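Local coordinates for protein 3-dehydroquinate dehydratase (Enterococcus faecalis, PDB 4PH6) that catalyses the cis-dehydration of 3-dehydroquinate to 3-dehydroshikimate, the third step of the chorismate pathway, through an imine intermediate with the enzyme, at residues A[26-30]-A[53-57]; A[82-86]-A[100-104]; A[85-90]-A[144-148]; A[113-119]-A[138-144]. All coordinates share one frame; numbering follows the deposited sequence.

Contact 1 of 4, residues A[26-30]-A[53-57]; sequences VAPTA and DYYEN
Val26 sits over one face of the Tyr54 ring: Val26 CB is 3.6 Å from the centroid of the Tyr54 ring and 8° off its normal, a CH-pi contact. The two side chains run side by side in the same direction, and Val26 CG1 reaches 3.6 Å from Tyr54 CE2. With CG turned anti to its carbonyl carbon (chi1 -83°), Tyr54 slides its ring under the valine.

Hydrogen bonding joins the backbones two residues further along each segment. Glu56 N donates to Pro28 O at 3.0 Å, nearly straight at 175°, in the carbonyl plane on a lone pair. Pro28 O also lies at the edge of the Tyr55 ring, near its plane, 3.2 Å from Tyr55 CD1. A CA-H...O contact runs from Pro28 CA to Tyr54 O at 3.4 Å.

The two segments follow strands 20-25 and 47-51, neighbours in the parallel sheet, and lead into helices 30-40 and 61-73. The contact therefore joins adjacent beta-alpha loops of the (beta/alpha)8 barrel. They lie on the catalytic side, Tyr54 being close to Arg51, a predicted 3-dehydroquinate ligand.

At the helix end, Thr29 occupies the N-cap position of helix 30-40. Ala30 CB rests 3.8 Å from Tyr55 OH, a hydroxyl that is gripped by Asn57 ND2 at 3.1 Å and by Asp63 of helix 61-73.

Contact 2 of 4, residues A[82-86]-A[100-104]; sequences LTFRT and YFALY
Phe84 meets Tyr100 obliquely, its CD2 3.9 Å from Tyr100 CD1 as the two side chains slide past each other in opposite directions. CG of Phe84 stands anti to the backbone N (chi1 -168°), which sends the ring toward the helix. There Leu103 crosses it at about a right angle, and its CD2 is 4.2 Å from Phe84 CD1. Thr86 adds its methyl to the other partner: the Thr86 and Tyr100 side chains cross at about a right angle, with Thr86 CG2 3.6 Å from Tyr100 CE1.

The polar evidence centres on Tyr104. Phe84 N donates to Tyr104 OH at 2.7 Å with an N-H...O angle of 165°, meeting the hydroxyl near the ring plane. The same hydroxyl has a weak hydrogen bond to Asp117 O, so it links the residue just past strand 80-83 to strand 115-119. A water sits 2.6 Å from Tyr100 OH and 3.2 Å from Tyr104 OH, linking the two phenols close to the Phe84 carbonyl. That carbonyl O also lies in the Tyr100 ring plane, at the ring edge.

Arg85, a predicted substrate ligand, has its CB directed away from the helix, whereas its neighbours Phe84 and Thr86 turn toward it. This alternation, with the helix packed behind the strand end, belongs to the beta-alpha-beta unit of strand 80-83, helix 97-110 and strand 115-119 in the (beta/alpha)8 barrel.

Contact 3 of 4, residues A[85-90]-A[144-148]; sequences RTQKEG and CNHDF
His146 N donates to Glu89 OE1 at 3.0 Å, bent to 140°, and reaches the oxygen from well above the carboxylate plane. Glu89 OE1 also lies at the edge of the His146 ring, close to its plane, 3.5 Å from His146 ND1. The carboxylate thus meets both the backbone and the imidazole of one residue.

Two waters extend the polar link. One donates to Glu89 OE2 at 2.7 Å and to Cys144 O at 2.9 Å; Asn145 ND2 gives it a further, weak bond. The other donates to Lys88 O at 2.6 Å and also to His146 O, tying the 3-10 segment to the strand.

Contacts over flat groups come next. The Arg85 guanidinium lies over one face of the His146 ring, the planes 33° apart, although their modelled separation is too short and therefore doubtful. His146 CG is anti to its carbonyl carbon (chi1 -59°), a torsion that points the ring toward segment 85-90. Beside this pair, Arg85 NH1 is 3.5 Å from Cys144 SG. At the far end Phe148 packs against the peptide of Gly90, Phe148 CD2 being 3.5 Å from Gly90 N, while Lys88 O is at the ring edge.

Both His146, the predicted proton donor/acceptor, and Arg85, a predicted 3-dehydroquinate ligand, have their strongest polar partners beyond the two segments. His146 NE2 is hydrogen-bonded to Lys173 NZ, and Arg85 forms salt bridges to Asp117 and Glu119. The arrangement is consistent with an imidazole placed beside the predicted imine-forming amine, with Glu89 held against its backbone N and ring edge as a second-shell carboxylate.

Contact 4 of 4, residues A[113-119]-A[138-144]; sequences LDLLDIE and GIKIVLC
Leu116 binds the neighbouring strand 140-147 through both its backbone groups: Leu116 O accepts from Val142 N at 2.7 Å and 170°, and Leu116 N donates to Lys140 O at 2.8 Å. Ile118 N continues the ladder to Val142 O, again at 2.8 Å, and Lys140 N opens it by donating to Asp114 O. The last rung, Cys144 N to Ile118 O, is weak. At the other end a water bridges Asp114 O and Gly138 O, where Gly138 closes helix 124-136 in a Schellman motif.

The alternating donors and the 27° angle between strand directions identify adjacent parallel strands, joined through helix 124-136 as a beta-alpha-beta crossover in the (beta/alpha)8 barrel. Leu115, Asp117 and Val142 lie on the face toward the barrel interior; Lys140 starts on this face but its chain leads away. With CG anti to the backbone N (chi1 179°), Asp117 brings OD1 and OD2 each to 3.1 Å from Cys144 SG; its salt-bridge partner is Arg85.

On the interior face Leu115 CD2 packs 4.1 Å from Val142 CG2. On the helix-facing side Ile118 CB meets Leu143 CD2 at 3.6 Å, while Ala127 and Leu130 of helix 124-136 lie against Ile118. Just before the strands begin, Leu113 CD1 presses on Ile139 CG2 at a tight 3.5 Å.

How the contacts relate
From the N terminus, contact 1 comes first, closing the loop that spans helix 30-40 and strand 47-51. It is complete before the others begin. Contact 2 starts on the end of strand 80-83 and contact 3 in the loop that follows; they share Arg85 and Thr86. Contact 2 closes the shorter loop to helix 97-110, contact 3 the longer one to strand 140-147. Contact 4 is nested inside contact 3's loop and shares Cys144 with it. Asp53 OD2, 2.9 Å from Arg85 N in a probable hydrogen bond, links contact 1 to contacts 2 and 3. A probable hydrogen bond between Thr86 OG1 and Glu119 OE1 (2.5 Å) and the Arg85 to Asp117 salt bridge tie them to contact 4.

Contact 1 of 4, residues A[26-30]-A[53-57]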
loop_
_atom_site.group_PDB
_atom_site.type_symbol
_atom_site.label_atom_id
_atom_site.label_comp_id
_atom_site.label_asym_id
_atom_site.label_seq_id
_atom_site.Cartn_x
_atom_site.Cartn_y
_atom_site.Cartn_z
ATOM N N VAL A 26 -17.340 -7.882 18.240
ATOM C CA VAL A 26 -18.473 -8.460 17.519
ATOM C C VAL A 26 -19.065 -9.670 18.226
ATOM O O VAL A 26 -19.849 -10.408 17.636
ATOM C CB VAL A 26 -18.097 -8.890 16.073
ATOM C CG1 VAL A 26 -17.624 -7.697 15.247
ATOM C CG2 VAL A 26 -17.050 -9.997 16.083
ATOM N N ALA A 27 -18.694 -9.879 19.488
ATOM C CA ALA A 27 -19.201 -11.024 20.240
ATOM C C ALA A 27 -20.693 -10.843 20.555
ATOM O O ALA A 27 -21.131 -9.748 20.870
ATOM C CB ALA A 27 -18.399 -11.218 21.513
ATOM N N PRO A 28 -21.478 -11.927 20.456
ATOM C CA PRO A 28 -22.935 -11.848 20.599
ATOM C C PRO A 28 -23.428 -11.886 22.044
ATOM O O PRO A 28 -24.523 -11.394 22.305
ATOM C CB PRO A 28 -23.416 -13.092 19.851
ATOM C CG PRO A 28 -22.327 -14.084 20.093
ATOM C CD PRO A 28 -21.039 -13.281 20.060
ATOM N N THR A 29 -22.668 -12.475 22.963
ATOM C CA THR A 29 -23.130 -12.516 24.350
ATOM C C THR A 29 -22.496 -11.417 25.158
ATOM O O THR A 29 -21.380 -10.990 24.864
ATOM C CB THR A 29 -22.816 -13.838 25.051
ATOM O OG1 THR A 29 -21.398 -13.969 25.179
ATOM C CG2 THR A 29 -23.367 -15.013 24.264
ATOM N N ALA A 30 -23.223 -10.991 26.191
ATOM C CA ALA A 30 -22.839 -9.876 27.047
ATOM C C ALA A 30 -21.518 -10.155 27.719
ATOM O O ALA A 30 -20.621 -9.305 27.751
ATOM C CB ALA A 30 -23.926 -9.612 28.096
ATOM N N ASP A 53 -25.175 -4.760 16.181
ATOM C CA ASP A 53 -26.015 -5.652 15.392
ATOM C C ASP A 53 -25.600 -7.115 15.580
ATOM O O ASP A 53 -26.313 -8.022 15.149
ATOM C CB ASP A 53 -25.995 -5.242 13.910
ATOM C CG ASP A 53 -24.598 -5.029 13.376
ATOM O OD1 ASP A 53 -24.158 -5.822 12.516
ATOM O OD2 ASP A 53 -23.934 -4.073 13.821
ATOM N N TYR A 54 -24.468 -7.339 16.253
ATOM C CA TYR A 54 -24.083 -8.684 16.678
ATOM C C TYR A 54 -24.696 -9.065 18.031
ATOM O O TYR A 54 -24.857 -10.252 18.325
ATOM C CB TYR A 54 -22.559 -8.810 16.781
ATOM C CG TYR A 54 -21.841 -9.102 15.483
ATOM C CD1 TYR A 54 -21.614 -10.408 15.062
ATOM C CD2 TYR A 54 -21.371 -8.064 14.690
ATOM C CE1 TYR A 54 -20.936 -10.662 13.882
ATOM C CE2 TYR A 54 -20.706 -8.309 13.524
ATOM C CZ TYR A 54 -20.489 -9.604 13.121
ATOM O OH TYR A 54 -19.822 -9.824 11.953
ATOM N N TYR A 55 -25.015 -8.068 18.863
ATOM C CA TYR A 55 -25.472 -8.349 20.230
ATOM C C TYR A 55 -26.829 -9.050 20.267
ATOM O O TYR A 55 -27.818 -8.521 19.763
ATOM C CB TYR A 55 -25.532 -7.067 21.064
ATOM C CG TYR A 55 -25.934 -7.323 22.502
ATOM C CD1 TYR A 55 -25.414 -8.403 23.203
ATOM C CD2 TYR A 55 -26.841 -6.491 23.160
ATOM C CE1 TYR A 55 -25.780 -8.658 24.507
ATOM C CE2 TYR A 55 -27.199 -6.730 24.479
ATOM C CZ TYR A 55 -26.666 -7.818 25.141
ATOM O OH TYR A 55 -27.027 -8.083 26.434
ATOM N N GLU A 56 -26.880 -10.228 20.886
ATOM C CA GLU A 56 -28.104 -11.029 20.891
ATOM C C GLU A 56 -29.324 -10.324 21.514
ATOM O O GLU A 56 -30.465 -10.640 21.157
ATOM C CB GLU A 56 -27.869 -12.367 21.610
ATOM C CG GLU A 56 -27.559 -12.273 23.098
ATOM C CD GLU A 56 -27.249 -13.636 23.729
ATOM O OE1 GLU A 56 -27.407 -14.671 23.049
ATOM O OE2 GLU A 56 -26.835 -13.674 24.909
ATOM N N ASN A 57 -29.097 -9.386 22.434
ATOM C CA ASN A 57 -30.208 -8.716 23.116
ATOM C C ASN A 57 -30.479 -7.298 22.634
ATOM O O ASN A 57 -31.068 -6.503 23.365
ATOM C CB ASN A 57 -29.972 -8.680 24.633
ATOM C CG ASN A 57 -30.003 -10.053 25.259
ATOM O OD1 ASN A 57 -30.789 -10.911 24.853
ATOM N ND2 ASN A 57 -29.151 -10.271 26.254
#

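Contact 2 of 4, residues A[82-86]-A[100-104]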
loop_
_atom_site.group_PDB
_atom_site.type_symbol
_atom_site.label_atom_id
_atom_site.label_comp_id
_atom_site.label_asym_id
_atom_site.label_seq_id
_atom_site.Cartn_x
_atom_site.Cartn_y
_atom_site.Cartn_z
ATOM N N LEU A 82 -20.060 3.386 19.097
ATOM C CA LEU A 82 -21.174 2.446 19.013
ATOM C C LEU A 82 -21.727 2.451 17.594
ATOM O O LEU A 82 -21.939 3.511 16.993
ATOM C CB LEU A 82 -22.266 2.800 20.027
ATOM C CG LEU A 82 -21.906 2.625 21.514
ATOM C CD1 LEU A 82 -23.125 2.809 22.409
ATOM C CD2 LEU A 82 -21.281 1.274 21.773
ATOM N N THR A 83 -21.966 1.264 17.063
ATOM C CA THR A 83 -22.392 1.105 15.674
ATOM C C THR A 83 -23.454 0.039 15.548
ATOM O O THR A 83 -23.218 -1.096 15.936
ATOM C CB THR A 83 -21.203 0.686 14.764
ATOM O OG1 THR A 83 -20.221 1.731 14.712
ATOM C CG2 THR A 83 -21.675 0.343 13.367
ATOM N N PHE A 84 -24.610 0.384 15.012
ATOM C CA PHE A 84 -25.524 -0.650 14.531
ATOM C C PHE A 84 -25.434 -0.718 13.010
ATOM O O PHE A 84 -26.063 0.083 12.320
ATOM C CB PHE A 84 -26.975 -0.386 14.966
ATOM C CG PHE A 84 -27.890 -1.565 14.736
ATOM C CD1 PHE A 84 -28.136 -2.479 15.752
ATOM C CD2 PHE A 84 -28.485 -1.773 13.501
ATOM C CE1 PHE A 84 -28.957 -3.580 15.539
ATOM C CE2 PHE A 84 -29.312 -2.880 13.282
ATOM C CZ PHE A 84 -29.540 -3.780 14.300
ATOM N N ARG A 85 -24.630 -1.626 12.468
ATOM C CA ARG A 85 -24.556 -1.708 11.013
ATOM C C ARG A 85 -25.851 -2.306 10.473
ATOM O O ARG A 85 -26.263 -3.390 10.893
ATOM C CB ARG A 85 -23.353 -2.528 10.557
ATOM C CG ARG A 85 -23.122 -2.525 9.049
ATOM C CD ARG A 85 -22.828 -1.136 8.523
ATOM N NE ARG A 85 -21.691 -0.543 9.214
ATOM C CZ ARG A 85 -21.675 0.693 9.701
ATOM N NH1 ARG A 85 -22.725 1.486 9.555
ATOM N NH2 ARG A 85 -20.591 1.146 10.309
ATOM N N THR A 86 -26.505 -1.602 9.562
ATOM C CA THR A 86 -27.761 -2.117 9.021
ATOM C C THR A 86 -27.470 -3.198 7.990
ATOM O O THR A 86 -26.418 -3.194 7.347
ATOM C CB THR A 86 -28.620 -1.026 8.371
ATOM O OG1 THR A 86 -27.993 -0.587 7.160
ATOM C CG2 THR A 86 -28.787 0.152 9.323
ATOM N N TYR A 100 -34.165 1.077 14.608
ATOM C CA TYR A 100 -32.847 1.624 14.398
ATOM C C TYR A 100 -32.730 2.970 15.115
ATOM O O TYR A 100 -31.841 3.164 15.950
ATOM C CB TYR A 100 -32.557 1.766 12.903
ATOM C CG TYR A 100 -31.221 2.395 12.584
ATOM C CD1 TYR A 100 -30.051 1.648 12.628
ATOM C CD2 TYR A 100 -31.129 3.732 12.212
ATOM C CE1 TYR A 100 -28.816 2.224 12.327
ATOM C CE2 TYR A 100 -29.904 4.311 11.906
ATOM C CZ TYR A 100 -28.753 3.550 11.962
ATOM O OH TYR A 100 -27.533 4.124 11.659
ATOM N N PHE A 101 -33.648 3.885 14.829
ATOM C CA PHE A 101 -33.571 5.212 15.435
ATOM C C PHE A 101 -33.965 5.230 16.915
ATOM O O PHE A 101 -33.426 6.028 17.686
ATOM C CB PHE A 101 -34.427 6.199 14.640
ATOM C CG PHE A 101 -33.809 6.585 13.336
ATOM C CD1 PHE A 101 -32.750 7.468 13.301
ATOM C CD2 PHE A 101 -34.264 6.044 12.146
ATOM C CE1 PHE A 101 -32.174 7.825 12.108
ATOM C CE2 PHE A 101 -33.695 6.398 10.957
ATOM C CZ PHE A 101 -32.647 7.292 10.933
ATOM N N ALA A 102 -34.881 4.357 17.318
ATOM C CA ALA A 102 -35.294 4.293 18.725
ATOM C C ALA A 102 -34.142 3.838 19.641
ATOM O O ALA A 102 -33.951 4.379 20.742
ATOM C CB ALA A 102 -36.493 3.369 18.877
ATOM N N LEU A 103 -33.376 2.853 19.171
ATOM C CA LEU A 103 -32.209 2.343 19.902
ATOM C C LEU A 103 -31.161 3.427 20.117
ATOM O O LEU A 103 -30.657 3.611 21.226
ATOM C CB LEU A 103 -31.573 1.173 19.157
ATOM C CG LEU A 103 -30.303 0.559 19.769
ATOM C CD1 LEU A 103 -30.391 0.383 21.284
ATOM C CD2 LEU A 103 -29.988 -0.775 19.107
ATOM N N TYR A 104 -30.822 4.122 19.037
ATOM C CA TYR A 104 -29.831 5.185 19.092
ATOM C C TYR A 104 -30.273 6.335 20.010
ATOM O O TYR A 104 -29.472 6.835 20.805
ATOM C CB TYR A 104 -29.547 5.711 17.682
ATOM C CG TYR A 104 -28.520 4.913 16.893
ATOM C CD1 TYR A 104 -27.798 3.876 17.479
ATOM C CD2 TYR A 104 -28.250 5.226 15.566
ATOM C CE1 TYR A 104 -26.846 3.169 16.756
ATOM C CE2 TYR A 104 -27.311 4.530 14.839
ATOM C CZ TYR A 104 -26.606 3.508 15.434
ATOM O OH TYR A 104 -25.666 2.821 14.690
HETATM O O HOH W 1 -25.254 2.977 11.527
#

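Contact 3 of 4, residues A[85-90]-A[144-148]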
loop_
_atom_site.group_PDB
_atom_site.type_symbol
_atom_site.label_atom_id
_atom_site.label_comp_id
_atom_site.label_asym_id
_atom_site.label_seq_id
_atom_site.Cartn_x
_atom_site.Cartn_y
_atom_site.Cartn_z
ATOM N N ARG A 85 -24.630 -1.626 12.468
ATOM C CA ARG A 85 -24.556 -1.708 11.013
ATOM C C ARG A 85 -25.851 -2.306 10.473
ATOM O O ARG A 85 -26.263 -3.390 10.893
ATOM C CB ARG A 85 -23.353 -2.528 10.557
ATOM C CG ARG A 85 -23.122 -2.525 9.049
ATOM C CD ARG A 85 -22.828 -1.136 8.523
ATOM N NE ARG A 85 -21.691 -0.543 9.214
ATOM C CZ ARG A 85 -21.675 0.693 9.701
ATOM N NH1 ARG A 85 -22.725 1.486 9.555
ATOM N NH2 ARG A 85 -20.591 1.146 10.309
ATOM N N THR A 86 -26.505 -1.602 9.562
ATOM C CA THR A 86 -27.761 -2.117 9.021
ATOM C C THR A 86 -27.470 -3.198 7.990
ATOM O O THR A 86 -26.418 -3.194 7.347
ATOM C CB THR A 86 -28.620 -1.026 8.371
ATOM O OG1 THR A 86 -27.993 -0.587 7.160
ATOM C CG2 THR A 86 -28.787 0.152 9.323
ATOM N N GLN A 87 -28.429 -4.098 7.823
ATOM C CA GLN A 87 -28.280 -5.268 6.967
ATOM C C GLN A 87 -27.892 -4.920 5.526
ATOM O O GLN A 87 -27.094 -5.624 4.920
ATOM C CB GLN A 87 -29.579 -6.079 6.979
ATOM C CG GLN A 87 -29.444 -7.514 6.497
ATOM C CD GLN A 87 -30.705 -8.340 6.751
ATOM O OE1 GLN A 87 -31.823 -7.812 6.736
ATOM N NE2 GLN A 87 -30.526 -9.637 6.993
ATOM N N LYS A 88 -28.429 -3.832 4.978
ATOM C CA LYS A 88 -28.161 -3.506 3.576
ATOM C C LYS A 88 -26.731 -2.990 3.356
ATOM O O LYS A 88 -26.288 -2.834 2.213
ATOM C CB LYS A 88 -29.169 -2.476 3.053
ATOM C CG LYS A 88 -29.386 -2.521 1.535
ATOM C CD LYS A 88 -29.850 -1.146 1.016
ATOM C CE LYS A 88 -31.286 -1.135 0.472
ATOM N NZ LYS A 88 -31.352 -1.040 -1.016
ATOM N N GLU A 89 -26.011 -2.727 4.445
ATOM C CA GLU A 89 -24.623 -2.279 4.336
ATOM C C GLU A 89 -23.677 -3.241 5.061
ATOM O O GLU A 89 -22.640 -2.828 5.582
ATOM C CB GLU A 89 -24.477 -0.848 4.876
ATOM C CG GLU A 89 -25.477 0.127 4.238
ATOM C CD GLU A 89 -25.100 1.598 4.385
ATOM O OE1 GLU A 89 -24.003 1.911 4.903
ATOM O OE2 GLU A 89 -25.907 2.449 3.961
ATOM N N GLY A 90 -24.053 -4.519 5.101
ATOM C CA GLY A 90 -23.205 -5.558 5.676
ATOM C C GLY A 90 -23.537 -6.028 7.090
ATOM O O GLY A 90 -22.878 -6.908 7.627
ATOM N N CYS A 144 -21.596 7.531 7.696
ATOM C CA CYS A 144 -20.884 6.459 7.043
ATOM C C CYS A 144 -21.688 5.763 5.975
ATOM O O CYS A 144 -22.925 5.754 5.995
ATOM C CB CYS A 144 -20.446 5.444 8.080
ATOM S SG CYS A 144 -21.850 4.813 8.960
ATOM N N ASN A 145 -20.963 5.163 5.045
ATOM C CA ASN A 145 -21.594 4.386 3.995
ATOM C C ASN A 145 -20.766 3.149 3.679
ATOM O O ASN A 145 -19.543 3.191 3.681
ATOM C CB ASN A 145 -21.797 5.248 2.747
ATOM C CG ASN A 145 -22.288 4.446 1.563
ATOM O OD1 ASN A 145 -21.610 4.352 0.554
ATOM N ND2 ASN A 145 -23.465 3.837 1.697
ATOM N N HIS A 146 -21.444 2.039 3.432
ATOM C CA HIS A 146 -20.767 0.795 3.101
ATOM C C HIS A 146 -21.406 0.142 1.906
ATOM O O HIS A 146 -22.617 -0.078 1.887
ATOM C CB HIS A 146 -20.809 -0.186 4.271
ATOM C CG HIS A 146 -20.185 0.347 5.517
ATOM N ND1 HIS A 146 -20.843 1.214 6.351
ATOM C CD2 HIS A 146 -18.960 0.150 6.049
ATOM C CE1 HIS A 146 -20.038 1.535 7.357
ATOM N NE2 HIS A 146 -18.901 0.890 7.200
ATOM N N ASP A 147 -20.586 -0.185 0.916
ATOM C CA ASP A 147 -21.032 -1.006 -0.197
ATOM C C ASP A 147 -20.204 -2.276 -0.211
ATOM O O ASP A 147 -19.030 -2.232 -0.551
ATOM C CB ASP A 147 -20.885 -0.260 -1.515
ATOM C CG ASP A 147 -21.671 -0.910 -2.642
ATOM O OD1 ASP A 147 -21.765 -2.157 -2.677
ATOM O OD2 ASP A 147 -22.191 -0.169 -3.492
ATOM N N PHE A 148 -20.811 -3.408 0.142
ATOM C CA PHE A 148 -20.053 -4.650 0.272
ATOM C C PHE A 148 -20.120 -5.508 -0.983
ATOM O O PHE A 148 -19.634 -6.643 -0.987
ATOM C CB PHE A 148 -20.515 -5.457 1.502
ATOM C CG PHE A 148 -21.915 -6.014 1.403
ATOM C CD1 PHE A 148 -22.140 -7.294 0.910
ATOM C CD2 PHE A 148 -23.007 -5.276 1.845
ATOM C CE1 PHE A 148 -23.435 -7.820 0.838
ATOM C CE2 PHE A 148 -24.303 -5.794 1.772
ATOM C CZ PHE A 148 -24.515 -7.066 1.268
HETATM O O HOH W 2 -24.142 -2.697 0.730
HETATM O O HOH W 3 -25.175 5.015 4.286
#

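Contact 4 of 4, residues A[113-119]-A[138-144]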
loop_
_atom_site.group_PDB
_atom_site.type_symbol
_atom_site.label_atom_id
_atom_site.label_comp_id
_atom_site.label_asym_id
_atom_site.label_seq_id
_atom_site.Cartn_x
_atom_site.Cartn_y
_atom_site.Cartn_z
ATOM N N LEU A 113 -21.165 6.321 25.477
ATOM C CA LEU A 113 -20.541 6.293 24.153
ATOM C C LEU A 113 -19.879 7.627 23.840
ATOM O O LEU A 113 -20.299 8.656 24.328
ATOM C CB LEU A 113 -21.572 5.947 23.075
ATOM C CG LEU A 113 -22.766 6.880 22.871
ATOM C CD1 LEU A 113 -22.849 7.297 21.434
ATOM C CD2 LEU A 113 -24.076 6.263 23.309
ATOM N N ASP A 114 -18.848 7.609 23.008
ATOM C CA ASP A 114 -18.128 8.837 22.685
ATOM C C ASP A 114 -18.357 9.244 21.241
ATOM O O ASP A 114 -18.335 10.432 20.917
ATOM C CB ASP A 114 -16.637 8.657 22.961
ATOM C CG ASP A 114 -16.372 8.278 24.399
ATOM O OD1 ASP A 114 -16.843 9.005 25.290
ATOM O OD2 ASP A 114 -15.749 7.236 24.657
ATOM N N LEU A 115 -18.580 8.248 20.385
ATOM C CA LEU A 115 -18.867 8.463 18.978
ATOM C C LEU A 115 -20.058 7.618 18.564
ATOM O O LEU A 115 -20.245 6.503 19.042
ATOM C CB LEU A 115 -17.659 8.126 18.099
ATOM C CG LEU A 115 -16.345 8.813 18.428
ATOM C CD1 LEU A 115 -15.480 7.900 19.282
ATOM C CD2 LEU A 115 -15.641 9.207 17.153
ATOM N N LEU A 116 -20.874 8.169 17.679
ATOM C CA LEU A 116 -22.047 7.451 17.201
ATOM C C LEU A 116 -21.967 7.302 15.691
ATOM O O LEU A 116 -21.778 8.286 14.964
ATOM C CB LEU A 116 -23.346 8.176 17.612
ATOM C CG LEU A 116 -24.705 7.571 17.225
ATOM C CD1 LEU A 116 -24.804 6.094 17.614
ATOM C CD2 LEU A 116 -25.870 8.382 17.826
ATOM N N ASP A 117 -22.096 6.060 15.240
ATOM C CA ASP A 117 -22.132 5.721 13.834
ATOM C C ASP A 117 -23.564 5.840 13.276
ATOM O O ASP A 117 -24.493 5.202 13.773
ATOM C CB ASP A 117 -21.590 4.294 13.625
ATOM C CG ASP A 117 -21.629 3.850 12.166
ATOM O OD1 ASP A 117 -22.744 3.645 11.646
ATOM O OD2 ASP A 117 -20.553 3.654 11.554
ATOM N N ILE A 118 -23.728 6.647 12.231
ATOM C CA ILE A 118 -25.015 6.810 11.570
ATOM C C ILE A 118 -24.837 6.703 10.054
ATOM O O ILE A 118 -24.040 7.416 9.459
ATOM C CB ILE A 118 -25.669 8.157 11.909
ATOM C CG1 ILE A 118 -25.876 8.282 13.422
ATOM C CG2 ILE A 118 -27.006 8.328 11.147
ATOM C CD1 ILE A 118 -26.421 9.619 13.856
ATOM N N GLU A 119 -25.570 5.794 9.435
ATOM C CA GLU A 119 -25.448 5.607 8.000
ATOM C C GLU A 119 -26.036 6.788 7.226
ATOM O O GLU A 119 -27.168 7.205 7.468
ATOM C CB GLU A 119 -26.096 4.292 7.595
ATOM C CG GLU A 119 -25.373 3.118 8.221
ATOM C CD GLU A 119 -26.003 1.778 7.930
ATOM O OE1 GLU A 119 -27.055 1.721 7.255
ATOM O OE2 GLU A 119 -25.438 0.769 8.400
ATOM N N GLY A 138 -22.674 15.667 23.704
ATOM C CA GLY A 138 -21.219 15.621 23.581
ATOM C C GLY A 138 -20.701 14.414 22.808
ATOM O O GLY A 138 -19.521 14.080 22.858
ATOM N N ILE A 139 -21.590 13.753 22.081
ATOM C CA ILE A 139 -21.190 12.622 21.265
ATOM C C ILE A 139 -20.732 13.061 19.869
ATOM O O ILE A 139 -21.446 13.811 19.195
ATOM C CB ILE A 139 -22.339 11.626 21.115
ATOM C CG1 ILE A 139 -22.863 11.225 22.501
ATOM C CG2 ILE A 139 -21.880 10.433 20.320
ATOM C CD1 ILE A 139 -24.217 10.554 22.473
ATOM N N LYS A 140 -19.553 12.604 19.440
ATOM C CA LYS A 140 -19.072 12.849 18.077
ATOM C C LYS A 140 -19.808 11.975 17.075
ATOM O O LYS A 140 -20.045 10.791 17.317
ATOM C CB LYS A 140 -17.561 12.580 17.949
ATOM C CG LYS A 140 -16.676 13.335 18.924
ATOM C CD LYS A 140 -16.807 14.837 18.750
ATOM C CE LYS A 140 -15.940 15.563 19.782
ATOM N NZ LYS A 140 -16.250 17.023 19.821
ATOM N N ILE A 141 -20.146 12.552 15.930
ATOM C CA ILE A 141 -20.908 11.824 14.930
ATOM C C ILE A 141 -20.054 11.266 13.792
ATOM O O ILE A 141 -19.282 11.991 13.159
ATOM C CB ILE A 141 -21.996 12.709 14.334
ATOM C CG1 ILE A 141 -22.962 13.128 15.441
ATOM C CG2 ILE A 141 -22.730 11.954 13.233
ATOM C CD1 ILE A 141 -23.604 11.953 16.160
ATOM N N VAL A 142 -20.201 9.971 13.534
ATOM C CA VAL A 142 -19.578 9.373 12.356
ATOM C C VAL A 142 -20.665 8.994 11.365
ATOM O O VAL A 142 -21.359 8.003 11.569
ATOM C CB VAL A 142 -18.733 8.113 12.687
ATOM C CG1 VAL A 142 -18.098 7.560 11.416
ATOM C CG2 VAL A 142 -17.663 8.426 13.721
ATOM N N LEU A 143 -20.829 9.798 10.313
ATOM C CA LEU A 143 -21.705 9.419 9.205
ATOM C C LEU A 143 -20.913 8.471 8.331
ATOM O O LEU A 143 -19.695 8.576 8.244
ATOM C CB LEU A 143 -22.193 10.630 8.397
ATOM C CG LEU A 143 -23.179 11.563 9.113
ATOM C CD1 LEU A 143 -23.960 12.422 8.119
ATOM C CD2 LEU A 143 -24.127 10.809 10.045
ATOM N N CYS A 144 -21.596 7.531 7.696
ATOM C CA CYS A 144 -20.884 6.459 7.043
ATOM C C CYS A 144 -21.688 5.763 5.975
ATOM O O CYS A 144 -22.925 5.754 5.995
ATOM C CB CYS A 144 -20.446 5.444 8.080
ATOM S SG CYS A 144 -21.850 4.813 8.960
HETATM O O HOH W 4 -17.196 12.157 22.456
#